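Long-range contacts in CrtC domain-containing protein (Fusarium vanettenii 77-13-4, PDB 7A0Q), which acts as a kievitone hydratase, a lyase that probably detoxifies the plant phytoalexin kievitone by adding water to it: residues A[43-47]-A[174-178]; A[222-226]-A[321-325]; A[316-322]-A[336-342]. All blocks are in the same frame, centred on the assembly; numbering follows the deposited sequence.

Contact 1: residues A[43-47]-A[174-178]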
loop_
_atom_site.group_PDB
_atom_site.type_symbol
_atom_site.label_atom_id
_atom_site.label_comp_id
_atom_site.label_asym_id
_atom_site.label_seq_id
_atom_site.Cartn_x
_atom_site.Cartn_y
_atom_site.Cartn_z
ATOM N N ILE A 43 10.360 18.681 -1.465
ATOM C CA ILE A 43 10.592 17.234 -1.521
ATOM C C ILE A 43 11.667 16.914 -2.558
ATOM O O ILE A 43 11.983 17.709 -3.443
ATOM C CB ILE A 43 9.286 16.466 -1.790
ATOM C CG1 ILE A 43 8.693 16.854 -3.142
ATOM C CG2 ILE A 43 8.277 16.736 -0.672
ATOM C CD1 ILE A 43 7.480 16.036 -3.528
ATOM N N VAL A 44 12.271 15.730 -2.428
ATOM C CA VAL A 44 13.519 15.478 -3.147
ATOM C C VAL A 44 13.329 14.893 -4.544
ATOM O O VAL A 44 14.303 14.446 -5.161
ATOM C CB VAL A 44 14.458 14.564 -2.339
ATOM C CG1 VAL A 44 14.825 15.228 -1.014
ATOM C CG2 VAL A 44 13.836 13.188 -2.107
ATOM N N TYR A 45 12.101 14.910 -5.068
ATOM C CA TYR A 45 11.875 14.479 -6.447
ATOM C C TYR A 45 10.594 15.100 -6.985
ATOM O O TYR A 45 9.757 15.617 -6.237
ATOM C CB TYR A 45 11.806 12.947 -6.563
ATOM C CG TYR A 45 11.025 12.275 -5.467
ATOM C CD1 TYR A 45 9.646 12.395 -5.388
ATOM C CD2 TYR A 45 11.673 11.528 -4.485
ATOM C CE1 TYR A 45 8.924 11.784 -4.375
ATOM C CE2 TYR A 45 10.972 10.920 -3.482
ATOM C CZ TYR A 45 9.601 11.048 -3.418
ATOM O OH TYR A 45 8.889 10.432 -2.417
ATOM N N GLY A 46 10.469 15.054 -8.311
ATOM C CA GLY A 46 9.177 15.267 -8.968
ATOM C C GLY A 46 8.433 13.943 -9.039
ATOM O O GLY A 46 9.015 12.906 -9.349
ATOM N N LEU A 47 7.138 13.991 -8.726
ATOM C CA LEU A 47 6.330 12.774 -8.751
ATOM C C LEU A 47 6.273 12.181 -10.151
ATOM O O LEU A 47 6.490 10.978 -10.339
ATOM C CB LEU A 47 4.922 13.059 -8.241
ATOM C CG LEU A 47 4.849 13.642 -6.832
ATOM C CD1 LEU A 47 3.424 13.619 -6.296
ATOM C CD2 LEU A 47 5.785 12.880 -5.885
ATOM N N TRP A 174 13.181 5.727 -1.656
ATOM C CA TRP A 174 12.363 6.880 -2.008
ATOM C C TRP A 174 10.941 6.374 -2.120
ATOM O O TRP A 174 10.707 5.361 -2.776
ATOM C CB TRP A 174 12.809 7.505 -3.340
ATOM C CG TRP A 174 14.154 8.149 -3.253
ATOM C CD1 TRP A 174 14.418 9.460 -3.004
ATOM C CD2 TRP A 174 15.420 7.500 -3.397
ATOM N NE1 TRP A 174 15.782 9.675 -2.976
ATOM C CE2 TRP A 174 16.416 8.484 -3.220
ATOM C CE3 TRP A 174 15.809 6.179 -3.654
ATOM C CZ2 TRP A 174 17.781 8.192 -3.296
ATOM C CZ3 TRP A 174 17.171 5.888 -3.726
ATOM C CH2 TRP A 174 18.135 6.894 -3.550
ATOM N N GLU A 175 10.004 7.042 -1.444
ATOM C CA GLU A 175 8.641 6.525 -1.397
ATOM C C GLU A 175 7.638 7.661 -1.244
ATOM O O GLU A 175 7.806 8.529 -0.384
ATOM C CB GLU A 175 8.476 5.528 -0.234
ATOM C CG GLU A 175 7.062 4.909 -0.145
ATOM C CD GLU A 175 6.735 4.329 1.232
ATOM O OE1 GLU A 175 7.497 4.571 2.201
ATOM O OE2 GLU A 175 5.696 3.651 1.360
ATOM N N PHE A 176 6.576 7.639 -2.060
ATOM C CA PHE A 176 5.437 8.520 -1.832
ATOM C C PHE A 176 4.137 7.737 -1.967
ATOM O O PHE A 176 4.048 6.749 -2.700
ATOM C CB PHE A 176 5.435 9.757 -2.764
ATOM C CG PHE A 176 5.331 9.445 -4.242
ATOM C CD1 PHE A 176 6.482 9.315 -5.023
ATOM C CD2 PHE A 176 4.096 9.360 -4.861
ATOM C CE1 PHE A 176 6.402 9.069 -6.377
ATOM C CE2 PHE A 176 4.014 9.106 -6.227
ATOM C CZ PHE A 176 5.166 8.957 -6.977
ATOM N N GLY A 177 3.143 8.183 -1.212
ATOM C CA GLY A 177 1.806 7.612 -1.263
ATOM C C GLY A 177 0.826 8.664 -1.743
ATOM O O GLY A 177 0.933 9.835 -1.375
ATOM N N LEU A 178 -0.124 8.241 -2.573
ATOM C CA LEU A 178 -1.236 9.090 -2.986
ATOM C C LEU A 178 -2.474 8.472 -2.355
ATOM O O LEU A 178 -2.986 7.465 -2.864
ATOM C CB LEU A 178 -1.357 9.127 -4.514
ATOM C CG LEU A 178 -0.057 9.512 -5.226
ATOM C CD1 LEU A 178 -0.174 9.442 -6.751
ATOM C CD2 LEU A 178 0.430 10.882 -4.767
#

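Contact 2: residues A[222-226]-A[321-325]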
loop_
_atom_site.group_PDB
_atom_site.type_symbol
_atom_site.label_atom_id
_atom_site.label_comp_id
_atom_site.label_asym_id
_atom_site.label_seq_id
_atom_site.Cartn_x
_atom_site.Cartn_y
_atom_site.Cartn_z
ATOM N N PHE A 222 2.169 -0.031 7.888
ATOM C CA PHE A 222 0.772 0.331 8.064
ATOM C C PHE A 222 0.407 1.519 7.184
ATOM O O PHE A 222 1.142 2.514 7.115
ATOM C CB PHE A 222 0.459 0.699 9.513
ATOM C CG PHE A 222 0.509 -0.454 10.459
ATOM C CD1 PHE A 222 -0.604 -1.271 10.631
ATOM C CD2 PHE A 222 1.657 -0.717 11.193
ATOM C CE1 PHE A 222 -0.569 -2.345 11.513
ATOM C CE2 PHE A 222 1.698 -1.786 12.087
ATOM C CZ PHE A 222 0.592 -2.596 12.250
ATOM N N GLN A 223 -0.765 1.423 6.566
ATOM C CA GLN A 223 -1.376 2.487 5.780
ATOM C C GLN A 223 -2.717 2.782 6.437
ATOM O O GLN A 223 -3.619 1.942 6.386
ATOM C CB GLN A 223 -1.557 2.027 4.334
ATOM C CG GLN A 223 -2.287 3.029 3.466
ATOM C CD GLN A 223 -3.105 2.383 2.363
ATOM O OE1 GLN A 223 -4.278 2.713 2.188
ATOM N NE2 GLN A 223 -2.487 1.478 1.594
ATOM N N LEU A 224 -2.862 3.951 7.063
ATOM C CA LEU A 224 -4.036 4.212 7.894
ATOM C C LEU A 224 -4.833 5.423 7.420
ATOM O O LEU A 224 -4.266 6.467 7.070
ATOM C CB LEU A 224 -3.643 4.410 9.364
ATOM C CG LEU A 224 -2.764 3.309 9.965
ATOM C CD1 LEU A 224 -2.405 3.654 11.412
ATOM C CD2 LEU A 224 -3.423 1.913 9.854
ATOM N N HIS A 225 -6.158 5.285 7.473
ATOM C CA HIS A 225 -7.111 6.352 7.183
ATOM C C HIS A 225 -7.988 6.592 8.406
ATOM O O HIS A 225 -8.422 5.637 9.056
ATOM C CB HIS A 225 -8.010 6.000 5.991
ATOM C CG HIS A 225 -7.247 5.646 4.755
ATOM N ND1 HIS A 225 -7.047 6.537 3.723
ATOM C CD2 HIS A 225 -6.583 4.517 4.415
ATOM C CE1 HIS A 225 -6.315 5.960 2.782
ATOM N NE2 HIS A 225 -6.010 4.737 3.186
ATOM N N ILE A 226 -8.230 7.864 8.717
ATOM C CA ILE A 226 -9.124 8.252 9.812
ATOM C C ILE A 226 -10.228 9.117 9.213
ATOM O O ILE A 226 -10.052 10.336 9.061
ATOM C CB ILE A 226 -8.367 8.981 10.935
ATOM C CG1 ILE A 226 -7.246 8.085 11.468
ATOM C CG2 ILE A 226 -9.333 9.371 12.072
ATOM C CD1 ILE A 226 -6.296 8.781 12.442
ATOM N N PHE A 321 -6.481 -5.968 4.767
ATOM C CA PHE A 321 -7.386 -4.932 5.244
ATOM C C PHE A 321 -7.491 -5.014 6.761
ATOM O O PHE A 321 -7.597 -6.104 7.327
ATOM C CB PHE A 321 -8.762 -5.125 4.603
ATOM C CG PHE A 321 -9.761 -4.068 4.951
ATOM C CD1 PHE A 321 -9.523 -2.734 4.658
ATOM C CD2 PHE A 321 -10.968 -4.415 5.552
ATOM C CE1 PHE A 321 -10.464 -1.759 4.965
ATOM C CE2 PHE A 321 -11.916 -3.450 5.866
ATOM C CZ PHE A 321 -11.673 -2.117 5.574
ATOM N N ILE A 322 -7.445 -3.855 7.419
ATOM C CA ILE A 322 -7.498 -3.771 8.875
ATOM C C ILE A 322 -8.465 -2.665 9.277
ATOM O O ILE A 322 -8.717 -1.722 8.520
ATOM C CB ILE A 322 -6.106 -3.503 9.507
ATOM C CG1 ILE A 322 -5.566 -2.142 9.049
ATOM C CG2 ILE A 322 -5.120 -4.637 9.193
ATOM C CD1 ILE A 322 -4.294 -1.688 9.775
ATOM N N THR A 323 -9.013 -2.784 10.486
ATOM C CA THR A 323 -9.750 -1.704 11.122
ATOM C C THR A 323 -9.071 -1.370 12.441
ATOM O O THR A 323 -8.283 -2.159 12.971
ATOM C CB THR A 323 -11.223 -2.070 11.376
ATOM O OG1 THR A 323 -11.274 -3.202 12.254
ATOM C CG2 THR A 323 -11.947 -2.404 10.070
ATOM N N PHE A 324 -9.351 -0.183 12.969
ATOM C CA PHE A 324 -8.708 0.176 14.220
ATOM C C PHE A 324 -9.547 1.192 14.976
ATOM O O PHE A 324 -10.385 1.899 14.409
ATOM C CB PHE A 324 -7.272 0.707 14.011
ATOM C CG PHE A 324 -7.187 1.989 13.222
ATOM C CD1 PHE A 324 -7.038 1.963 11.840
ATOM C CD2 PHE A 324 -7.226 3.218 13.862
ATOM C CE1 PHE A 324 -6.950 3.141 11.116
ATOM C CE2 PHE A 324 -7.142 4.398 13.145
ATOM C CZ PHE A 324 -7.008 4.359 11.763
ATOM N N SER A 325 -9.308 1.232 16.278
ATOM C CA SER A 325 -9.769 2.291 17.149
ATOM C C SER A 325 -8.554 2.897 17.830
ATOM O O SER A 325 -7.454 2.337 17.811
ATOM C CB SER A 325 -10.763 1.766 18.195
ATOM O OG SER A 325 -10.136 0.808 19.032
#

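Contact 3: residues A[316-322]-A[336-342]. With IMD (imidazole), chain F.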
loop_
_atom_site.group_PDB
_atom_site.type_symbol
_atom_site.label_atom_id
_atom_site.label_comp_id
_atom_site.label_asym_id
_atom_site.label_seq_id
_atom_site.Cartn_x
_atom_site.Cartn_y
_atom_site.Cartn_z
ATOM N N THR A 316 6.232 -13.225 -1.281
ATOM C CA THR A 316 5.149 -13.527 -0.354
ATOM C C THR A 316 4.888 -12.326 0.542
ATOM O O THR A 316 5.826 -11.641 0.954
ATOM C CB THR A 316 5.514 -14.756 0.499
ATOM O OG1 THR A 316 5.697 -15.885 -0.360
ATOM C CG2 THR A 316 4.437 -15.079 1.515
ATOM N N ALA A 317 3.616 -12.058 0.846
ATOM C CA ALA A 317 3.339 -10.981 1.788
ATOM C C ALA A 317 1.971 -11.166 2.422
ATOM O O ALA A 317 1.029 -11.605 1.757
ATOM C CB ALA A 317 3.401 -9.608 1.107
ATOM N N TYR A 318 1.863 -10.805 3.699
ATOM C CA TYR A 318 0.553 -10.552 4.275
ATOM C C TYR A 318 0.143 -9.135 3.885
ATOM O O TYR A 318 0.839 -8.169 4.214
ATOM C CB TYR A 318 0.559 -10.726 5.795
ATOM C CG TYR A 318 -0.843 -10.877 6.336
ATOM C CD1 TYR A 318 -1.590 -9.767 6.717
ATOM C CD2 TYR A 318 -1.440 -12.136 6.421
ATOM C CE1 TYR A 318 -2.889 -9.906 7.191
ATOM C CE2 TYR A 318 -2.742 -12.284 6.897
ATOM C CZ TYR A 318 -3.463 -11.169 7.271
ATOM O OH TYR A 318 -4.755 -11.313 7.732
ATOM N N GLU A 319 -0.951 -9.009 3.140
ATOM C CA GLU A 319 -1.414 -7.705 2.668
ATOM C C GLU A 319 -2.886 -7.607 3.036
ATOM O O GLU A 319 -3.757 -7.986 2.253
ATOM C CB GLU A 319 -1.188 -7.545 1.182
ATOM C CG GLU A 319 0.233 -7.697 0.755
ATOM C CD GLU A 319 0.993 -6.398 0.827
ATOM O OE1 GLU A 319 0.404 -5.365 1.223
ATOM O OE2 GLU A 319 2.188 -6.420 0.476
ATOM N N GLY A 320 -3.154 -7.091 4.230
ATOM C CA GLY A 320 -4.454 -7.263 4.837
ATOM C C GLY A 320 -5.206 -5.985 5.138
ATOM O O GLY A 320 -4.654 -5.028 5.688
ATOM N N PHE A 321 -6.481 -5.968 4.767
ATOM C CA PHE A 321 -7.386 -4.932 5.244
ATOM C C PHE A 321 -7.491 -5.014 6.761
ATOM O O PHE A 321 -7.597 -6.104 7.327
ATOM C CB PHE A 321 -8.762 -5.125 4.603
ATOM C CG PHE A 321 -9.761 -4.068 4.951
ATOM C CD1 PHE A 321 -9.523 -2.734 4.658
ATOM C CD2 PHE A 321 -10.968 -4.415 5.552
ATOM C CE1 PHE A 321 -10.464 -1.759 4.965
ATOM C CE2 PHE A 321 -11.916 -3.450 5.866
ATOM C CZ PHE A 321 -11.673 -2.117 5.574
ATOM N N ILE A 322 -7.445 -3.855 7.419
ATOM C CA ILE A 322 -7.498 -3.771 8.875
ATOM C C ILE A 322 -8.465 -2.665 9.277
ATOM O O ILE A 322 -8.717 -1.722 8.520
ATOM C CB ILE A 322 -6.106 -3.503 9.507
ATOM C CG1 ILE A 322 -5.566 -2.142 9.049
ATOM C CG2 ILE A 322 -5.120 -4.637 9.193
ATOM C CD1 ILE A 322 -4.294 -1.688 9.775
ATOM N N TYR A 336 -9.670 2.673 9.200
ATOM C CA TYR A 336 -9.388 1.454 8.460
ATOM C C TYR A 336 -8.111 1.676 7.664
ATOM O O TYR A 336 -7.592 2.793 7.579
ATOM C CB TYR A 336 -10.548 1.081 7.525
ATOM C CG TYR A 336 -10.799 2.140 6.468
ATOM C CD1 TYR A 336 -10.069 2.154 5.277
ATOM C CD2 TYR A 336 -11.753 3.135 6.661
ATOM C CE1 TYR A 336 -10.272 3.138 4.316
ATOM C CE2 TYR A 336 -11.976 4.114 5.700
ATOM C CZ TYR A 336 -11.231 4.112 4.534
ATOM O OH TYR A 336 -11.439 5.080 3.583
ATOM N N GLY A 337 -7.618 0.602 7.063
ATOM C CA GLY A 337 -6.438 0.725 6.223
ATOM C C GLY A 337 -5.898 -0.630 5.859
ATOM O O GLY A 337 -6.654 -1.590 5.686
ATOM N N LEU A 338 -4.574 -0.704 5.754
ATOM C CA LEU A 338 -3.926 -1.939 5.335
ATOM C C LEU A 338 -2.655 -2.160 6.141
ATOM O O LEU A 338 -1.942 -1.207 6.478
ATOM C CB LEU A 338 -3.610 -1.907 3.830
ATOM C CG LEU A 338 -2.906 -3.140 3.246
ATOM C CD1 LEU A 338 -3.461 -3.485 1.870
ATOM C CD2 LEU A 338 -1.380 -2.926 3.189
ATOM N N VAL A 339 -2.391 -3.424 6.472
ATOM C CA VAL A 339 -1.116 -3.837 7.043
ATOM C C VAL A 339 -0.396 -4.702 6.021
ATOM O O VAL A 339 -1.001 -5.585 5.395
ATOM C CB VAL A 339 -1.283 -4.577 8.383
ATOM C CG1 VAL A 339 -2.066 -5.867 8.209
ATOM C CG2 VAL A 339 0.089 -4.844 8.977
ATOM N N GLU A 340 0.884 -4.415 5.814
ATOM C CA GLU A 340 1.760 -5.253 5.012
ATOM C C GLU A 340 2.796 -5.894 5.920
ATOM O O GLU A 340 3.440 -5.201 6.715
ATOM C CB GLU A 340 2.445 -4.435 3.919
ATOM C CG GLU A 340 3.544 -5.184 3.210
ATOM C CD GLU A 340 4.160 -4.362 2.113
ATOM O OE1 GLU A 340 3.626 -4.400 0.985
ATOM O OE2 GLU A 340 5.156 -3.659 2.371
ATOM N N ILE A 341 2.939 -7.215 5.819
ATOM C CA ILE A 341 3.975 -7.950 6.539
ATOM C C ILE A 341 4.802 -8.686 5.506
ATOM O O ILE A 341 4.280 -9.543 4.780
ATOM C CB ILE A 341 3.399 -8.933 7.566
ATOM C CG1 ILE A 341 2.384 -8.237 8.474
ATOM C CG2 ILE A 341 4.528 -9.512 8.398
ATOM C CD1 ILE A 341 1.707 -9.181 9.463
ATOM N N VAL A 342 6.084 -8.345 5.427
ATOM C CA VAL A 342 6.969 -8.866 4.395
ATOM C C VAL A 342 8.236 -9.390 5.048
ATOM O O VAL A 342 8.795 -8.740 5.935
ATOM C CB VAL A 342 7.325 -7.796 3.338
ATOM C CG1 VAL A 342 8.496 -8.266 2.458
ATOM C CG2 VAL A 342 6.105 -7.464 2.484
HETATM N N1 IMD F . 4.650 -1.428 1.091
HETATM C C2 IMD F . 4.895 -0.107 1.248
HETATM N N3 IMD F . 4.160 0.570 0.330
HETATM C C4 IMD F . 3.455 -0.318 -0.391
HETATM C C5 IMD F . 3.759 -1.578 0.088
#

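Contact 1: residues A[43-47]-A[174-178]
Loop 43-47 runs at 42° to strand 174-178, with the CA of Val-44 8.7 Å from that of Trp-174 and the CA of Leu-47 8.2 Å from that of Phe-176, a spacing too wide for backbone pairing, so side chains mainly fill the gap. Tyr-45 does most of the work, its ring dropping between those of Trp-174 and Phe-176. On one flank it meets the indole rim to rim, CD2 of Tyr-45 lying 3.7 Å from CD1 of Trp-174. On the other, CE1 of Tyr-45 comes within 3.5 Å of CD1 of Phe-176, the two planes inclined at 45°. A tyrosine suits this place because its hydroxyl, at the edge of the Phe-176 ring, hydrogen-bonds to the carbonyl O of Gly-164 on strand 158-168. The fold here is the N-terminal lipocalin domain of the CrtC family: a loop from ahead of strand 58-66 closes over one side of the long strand 171-189, while Glu-175 points to the other side, its OE1 hydrogen-bonded to NE1 of Trp-236. Val-44 extends the apolar surface, its CG2 reaching the indole edge 3.9 Å from CD1 of Trp-174. Phe-176 has its CG between backbone N and carbonyl carbon (chi1 62°), which stands the ring up toward the loop. In one of two modelled conformers, CD2 of Leu-47 would lie over that ring's centre, an uncertain CH-pi contact.

Contact 2: residues A[222-226]-A[321-325]
OE1 of Gln-223 is gripped twice, by NE2 of His-225 two residues along the same strand and by the hydroxyl of Tyr-64. The histidine bond, 2.8 Å from NE2 to OE1 and 165° at the hydrogen, lies in the planes of imidazole and amide and uses a lone pair of the carbonyl oxygen, so each flat group fixes the rotation of the other. NE2 of Gln-223 pairs with Ser-62, which like Tyr-64 lies on strand 58-66, so a polar amide suits this face. ND1 of His-225 pairs with Lys-232. The apolar Phe-222 and Leu-224 suit the buried inward side of the strand, meeting 321-325 through carbon alone. The methyl CD1 of Ile-322 is 3.7 Å from CD2 of Leu-224 and reaches the ring edge of Phe-222, 3.8 Å from its CD1. Phe-324 rises with CG between its backbone N and carbonyl carbon (chi1 64°), which brings CZ to 3.3 Å from the carbonyl O of His-225. Ile-226 meets the same ring in its plane, CG1 being 3.7 Å from CZ of Phe-324. The axes of 222-225 and 321-325 pass 8.7 Å apart, crossing at -57°; strand 331-343 lies between them in the sheet, and above its Gly-337, which has no side chain to intrude, Leu-224 and Ile-322 can touch. With Leu-299 joining from strand 295-308, this is the apolar lining of an eight-stranded antiparallel calycin barrel.

Contact 3: residues A[316-322]-A[336-342]
The last hairpin of the lipocalin-like barrel, strands 317-328 and 331-343, is stitched together here by six backbone hydrogen bonds in regular antiparallel register. Tyr-318 with Ile-341, Gly-320 with Val-339 and Ile-322 with Gly-337 are the hydrogen-bonded pairs; N of Gly-320, for example, gives a nearly straight bond of 2.9 Å to O of Val-339. On the face of Tyr-318, Val-339 and Ile-341 the packing is apolar. The ring of Tyr-318 leans over Gly-320, where no side chain competes for the room, and its hydroxyl is hydrogen-bonded to the backbone O of Glu-304 and to OG of Ser-301. Val-339 presses CG1 to 3.4 Å from CG2 of Ile-322, tighter than ordinary van der Waals contact. On the other face, Phe-321 brings CD1 to 3.3 Å from the carbonyl O of Gly-337 and CE1 to 3.8 Å from CB of Tyr-336. Further along that side Glu-319 and Glu-340 face each other at a backbone non-hydrogen-bonded position. Glu-319 bends at its second torsion (chi2 -87°), which swings its carboxylate alongside that of Glu-340 with the planes 85° apart and OE2 2.5 Å from OE1 of Glu-340. Leu-338 CD2 borders the pair, 3.6 Å from OE1 of Glu-319. The second oxygen of Glu-340 takes two donors: NE1 of Trp-219 and, at 2.6 Å from OE2, N1 of a bound imidazole probably taken from the crystallisation liquor. Since Asp-206 also hydrogen-bonds that imidazole, this suggests an acidic site where the two lipocalin units meet, chemically suited to a small N-H donor.

How the contacts relate
Contacts 2 and 3 are neighbours within the buried C-terminal barrel, whereas contact 1 lies some 22 Å from either, centre to centre, in the N-terminal unit, where a partly exposed loop packs on a strand. Contacts 2 and 3 share Phe-321 and Ile-322 and are tied by backbone pairing of strand 218-225 with strand 331-343, as in the 2.9 Å separation between N of His-225 and O of Tyr-336. Their chemistry follows from strand order: adjacent strands in contact 3 bond through the backbone, second neighbours in contact 2 meet mainly through side chains, with no backbone hydrogen bonds. Contact 1 likewise relies on side chains, but aromatic rings dominate it. Glu-175 of contact 1 nevertheless lies near the imidazole bound by contact 3.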